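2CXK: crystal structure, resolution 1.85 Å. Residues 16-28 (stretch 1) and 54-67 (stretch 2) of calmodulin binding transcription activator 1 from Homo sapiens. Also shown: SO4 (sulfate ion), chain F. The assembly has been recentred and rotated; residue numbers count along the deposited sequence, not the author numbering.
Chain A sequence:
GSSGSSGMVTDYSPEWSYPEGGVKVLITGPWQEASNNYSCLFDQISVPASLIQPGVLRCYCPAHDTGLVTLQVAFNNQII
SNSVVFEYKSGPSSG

Stretch 1, residues 16-28: WSYPEGGVKVLIT
Stretch 2 (54-67) PGVLRCYCPAHDTG

Backbone hydrogen bonds dominate this contact. Strand 24-28 runs antiparallel to strand 56-60, with 156° between their directions and a closest axial approach of 4.6 Å. Val-25 pairs with Cys-59: Val-25 N donates to Cys-59 O (2.8 Å), and Cys-59 N to Val-25 O (3.1 Å). Ile-27 pairs with Leu-57 in the same way, Ile-27 N to Leu-57 O and Leu-57 N to Ile-27 O, both 2.9 Å. Lys-24/Tyr-60, Leu-26/Arg-58 and Thr-28/Val-56 are the non-hydrogen-bonded pairs, with CA-CA distances of 4.3, 4.7 and 4.7 Å.

More backbone hydrogen bonds link the residues before Lys-24 to those after Tyr-60. Cys-61 N donates to Val-23 O (2.9 Å), Gly-22 N to Cys-61 O (2.8 Å) and His-64 N to Pro-19 O (2.9 Å). Val-23 N makes a weak bond to Cys-61 SG (3.7 Å). A type I turn spans Tyr-18 to Gly-21, closed by Gly-21 N to Tyr-18 O (3.0 Å). Gly-21 has phi/psi 65/-151. A CB there would clash with Pro-62 O and Ala-63 N. Gly-21 CA lies 3.4 Å from Pro-62 O, a CA-H...O contact.

One sulfate ion joins both strands. Lys-24 NZ donates to SO4 O1 (2.7 Å) and Tyr-60 OH to SO4 O3 (2.6 Å). Lys-24 has chi angles t, t, p, t; Tyr-60 has chi1 m and chi2 -69°.

Side chains alternate between two faces. Lys-24, Leu-26, Thr-28, Val-56, Arg-58 and Tyr-60 share one. There Lys-24 CG meets Arg-58 CG at 3.7 Å, and Leu-26 CD2 meets Arg-58 CB at 3.7 Å. Leu-26 is m, t; Arg-58 begins t, t, p. Val-25 (t), Ile-27 (m, t), Leu-57 (m, t) and Cys-59 (p) occupy the other. Val-25 CB lies 4.2 Å from Cys-59 SG. Beyond the strands, Pro-19 CG packs 3.6 Å from Thr-66 CG2.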

# COMPACT_ATOMS: atom_id res chain seq x y z
N TRP A 16 -8.10 5.69 -2.15
CA TRP A 16 -9.06 6.71 -1.71
C TRP A 16 -8.99 7.00 -0.22
O TRP A 16 -8.35 6.27 0.53
CB TRP A 16 -10.48 6.24 -2.03
CG TRP A 16 -10.85 5.03 -1.22
CD1 TRP A 16 -10.52 3.73 -1.49
CD2 TRP A 16 -11.53 5.02 0.04
NE1 TRP A 16 -10.97 2.91 -0.48
CE2 TRP A 16 -11.59 3.67 0.47
CE3 TRP A 16 -12.11 6.01 0.84
CZ2 TRP A 16 -12.20 3.30 1.68
CZ3 TRP A 16 -12.71 5.64 2.04
CH2 TRP A 16 -12.75 4.29 2.44
N SER A 17 -9.68 8.05 0.19
CA SER A 17 -9.75 8.47 1.59
C SER A 17 -11.02 9.27 1.82
O SER A 17 -11.63 9.76 0.87
CB SER A 17 -8.54 9.34 1.94
OG SER A 17 -8.76 10.05 3.15
N TYR A 18 -11.43 9.38 3.08
CA TYR A 18 -12.59 10.19 3.41
C TYR A 18 -12.05 11.62 3.42
O TYR A 18 -10.83 11.83 3.43
CB TYR A 18 -13.18 9.77 4.76
CG TYR A 18 -13.89 8.43 4.70
CD1 TYR A 18 -14.91 8.22 3.78
CD2 TYR A 18 -13.53 7.38 5.54
CE1 TYR A 18 -15.55 6.99 3.69
CE2 TYR A 18 -14.17 6.14 5.46
CZ TYR A 18 -15.18 5.95 4.52
OH TYR A 18 -15.83 4.74 4.41
N PRO A 19 -12.94 12.63 3.39
CA PRO A 19 -12.54 14.04 3.39
C PRO A 19 -11.57 14.52 4.46
O PRO A 19 -10.74 15.39 4.20
CB PRO A 19 -13.89 14.77 3.46
CG PRO A 19 -14.81 13.84 2.77
CD PRO A 19 -14.40 12.51 3.35
N GLU A 20 -11.67 13.96 5.66
CA GLU A 20 -10.79 14.38 6.74
C GLU A 20 -9.33 13.97 6.53
O GLU A 20 -8.44 14.45 7.23
CB GLU A 20 -11.29 13.83 8.08
CG GLU A 20 -11.39 12.32 8.13
CD GLU A 20 -12.78 11.80 7.79
OE1 GLU A 20 -13.42 12.34 6.86
OE2 GLU A 20 -13.23 10.84 8.46
N GLY A 21 -9.10 13.09 5.56
CA GLY A 21 -7.74 12.64 5.28
C GLY A 21 -7.19 11.84 6.45
O GLY A 21 -7.94 11.20 7.18
N GLY A 22 -5.87 11.86 6.64
CA GLY A 22 -5.28 11.13 7.74
C GLY A 22 -5.25 9.62 7.54
O GLY A 22 -5.38 8.85 8.49
N VAL A 23 -5.09 9.20 6.29
CA VAL A 23 -5.02 7.78 5.97
C VAL A 23 -3.64 7.46 5.39
O VAL A 23 -3.15 8.17 4.52
CB VAL A 23 -6.08 7.39 4.91
CG1 VAL A 23 -6.02 5.90 4.64
CG2 VAL A 23 -7.46 7.80 5.37
N LYS A 24 -3.01 6.40 5.89
CA LYS A 24 -1.71 6.02 5.36
C LYS A 24 -1.84 5.53 3.92
O LYS A 24 -2.75 4.76 3.59
CB LYS A 24 -1.08 4.89 6.19
CG LYS A 24 0.22 4.38 5.60
CD LYS A 24 0.80 3.25 6.42
CE LYS A 24 -0.12 2.04 6.40
NZ LYS A 24 0.35 1.02 7.37
N VAL A 25 -0.94 5.98 3.06
CA VAL A 25 -0.95 5.56 1.67
C VAL A 25 0.46 5.07 1.33
O VAL A 25 1.44 5.74 1.66
CB VAL A 25 -1.33 6.72 0.71
CG1 VAL A 25 -1.33 6.23 -0.73
CG2 VAL A 25 -2.71 7.27 1.07
N LEU A 26 0.55 3.90 0.72
CA LEU A 26 1.85 3.38 0.30
C LEU A 26 1.89 3.61 -1.21
O LEU A 26 0.89 3.41 -1.89
CB LEU A 26 1.98 1.88 0.60
CG LEU A 26 2.04 1.52 2.09
CD1 LEU A 26 2.29 0.03 2.25
CD2 LEU A 26 3.17 2.32 2.75
N ILE A 27 3.02 4.09 -1.71
CA ILE A 27 3.18 4.35 -3.14
C ILE A 27 4.49 3.71 -3.58
O ILE A 27 5.55 4.00 -3.03
CB ILE A 27 3.23 5.86 -3.43
CG1 ILE A 27 1.95 6.51 -2.92
CG2 ILE A 27 3.42 6.09 -4.93
CD1 ILE A 27 1.89 8.01 -3.12
N THR A 28 4.40 2.84 -4.58
CA THR A 28 5.58 2.14 -5.04
C THR A 28 6.04 2.64 -6.40
O THR A 28 5.26 3.15 -7.20
CB THR A 28 5.32 0.62 -5.10
OG1 THR A 28 4.29 0.33 -6.05
CG2 THR A 28 4.89 0.12 -3.73
N PRO A 54 13.71 0.50 -0.30
CA PRO A 54 13.82 0.86 -1.71
C PRO A 54 12.53 0.60 -2.49
O PRO A 54 11.97 -0.49 -2.45
CB PRO A 54 14.97 -0.01 -2.20
CG PRO A 54 15.85 -0.10 -0.99
CD PRO A 54 14.85 -0.33 0.12
N GLY A 55 12.07 1.63 -3.19
CA GLY A 55 10.88 1.51 -4.01
C GLY A 55 9.55 1.68 -3.31
O GLY A 55 8.50 1.61 -3.96
N VAL A 56 9.57 1.93 -2.00
CA VAL A 56 8.33 2.08 -1.25
C VAL A 56 8.27 3.34 -0.40
O VAL A 56 9.04 3.50 0.53
CB VAL A 56 8.12 0.88 -0.32
CG1 VAL A 56 6.83 1.05 0.49
CG2 VAL A 56 8.09 -0.40 -1.14
N LEU A 57 7.33 4.22 -0.74
CA LEU A 57 7.14 5.46 0.02
C LEU A 57 5.85 5.39 0.83
O LEU A 57 4.85 4.83 0.36
CB LEU A 57 7.06 6.66 -0.92
CG LEU A 57 8.41 7.10 -1.48
CD1 LEU A 57 8.21 8.15 -2.58
CD2 LEU A 57 9.23 7.64 -0.34
N ARG A 58 5.88 5.96 2.03
CA ARG A 58 4.71 6.00 2.89
C ARG A 58 4.41 7.45 3.27
O ARG A 58 5.30 8.21 3.60
CB ARG A 58 4.94 5.22 4.19
CG ARG A 58 3.78 5.35 5.20
CD ARG A 58 4.20 4.98 6.63
NE ARG A 58 5.20 5.90 7.17
CZ ARG A 58 5.97 5.65 8.22
NH1 ARG A 58 5.88 4.50 8.86
NH2 ARG A 58 6.84 6.57 8.63
N CYS A 59 3.13 7.81 3.23
CA CYS A 59 2.74 9.16 3.62
C CYS A 59 1.34 9.04 4.20
O CYS A 59 0.70 8.00 4.07
CB CYS A 59 2.74 10.12 2.42
SG CYS A 59 1.42 9.85 1.20
N TYR A 60 0.87 10.09 4.86
CA TYR A 60 -0.47 10.13 5.42
C TYR A 60 -1.16 11.24 4.63
O TYR A 60 -0.74 12.40 4.68
CB TYR A 60 -0.39 10.43 6.91
CG TYR A 60 0.50 9.44 7.63
CD1 TYR A 60 0.11 8.11 7.80
CD2 TYR A 60 1.75 9.82 8.12
CE1 TYR A 60 0.95 7.18 8.43
CE2 TYR A 60 2.60 8.91 8.74
CZ TYR A 60 2.19 7.59 8.90
OH TYR A 60 3.01 6.71 9.56
N CYS A 61 -2.19 10.88 3.87
CA CYS A 61 -2.84 11.87 3.03
C CYS A 61 -3.45 13.02 3.80
O CYS A 61 -3.82 12.88 4.96
CB CYS A 61 -3.88 11.21 2.12
SG CYS A 61 -5.40 10.67 2.93
N PRO A 62 -3.53 14.20 3.17
CA PRO A 62 -4.09 15.41 3.79
C PRO A 62 -5.61 15.42 3.64
O PRO A 62 -6.18 14.59 2.94
CB PRO A 62 -3.42 16.53 3.00
CG PRO A 62 -3.36 15.95 1.62
CD PRO A 62 -2.89 14.52 1.88
N ALA A 63 -6.27 16.36 4.31
CA ALA A 63 -7.71 16.49 4.21
C ALA A 63 -7.99 17.14 2.86
O ALA A 63 -7.15 17.89 2.36
CB ALA A 63 -8.25 17.36 5.34
N HIS A 64 -9.14 16.88 2.27
CA HIS A 64 -9.49 17.47 0.98
C HIS A 64 -10.96 17.25 0.68
O HIS A 64 -11.56 16.31 1.20
CB HIS A 64 -8.63 16.82 -0.12
CG HIS A 64 -8.67 17.56 -1.43
ND1 HIS A 64 -9.76 17.53 -2.27
CD2 HIS A 64 -7.75 18.35 -2.04
CE1 HIS A 64 -9.52 18.28 -3.33
NE2 HIS A 64 -8.30 18.79 -3.21
N ASP A 65 -11.56 18.13 -0.12
CA ASP A 65 -12.97 17.99 -0.48
C ASP A 65 -13.14 16.71 -1.26
O ASP A 65 -12.19 16.20 -1.85
CB ASP A 65 -13.47 19.11 -1.39
CG ASP A 65 -13.30 20.47 -0.78
OD1 ASP A 65 -13.37 20.58 0.45
OD2 ASP A 65 -13.11 21.43 -1.56
N THR A 66 -14.36 16.20 -1.28
CA THR A 66 -14.65 14.99 -2.03
C THR A 66 -14.37 15.29 -3.49
O THR A 66 -14.53 16.43 -3.94
CB THR A 66 -16.12 14.58 -1.88
OG1 THR A 66 -16.96 15.68 -2.25
CG2 THR A 66 -16.41 14.19 -0.44
N GLY A 67 -13.91 14.28 -4.22
CA GLY A 67 -13.60 14.46 -5.63
C GLY A 67 -12.31 13.76 -5.98
O GLY A 67 -11.61 13.24 -5.11
S SO4 F . 0.99 3.52 10.54
O1 SO4 F . 1.26 2.42 9.54
O2 SO4 F . 1.07 2.91 11.93
O3 SO4 F . 2.09 4.41 10.45
O4 SO4 F . -0.37 3.88 10.37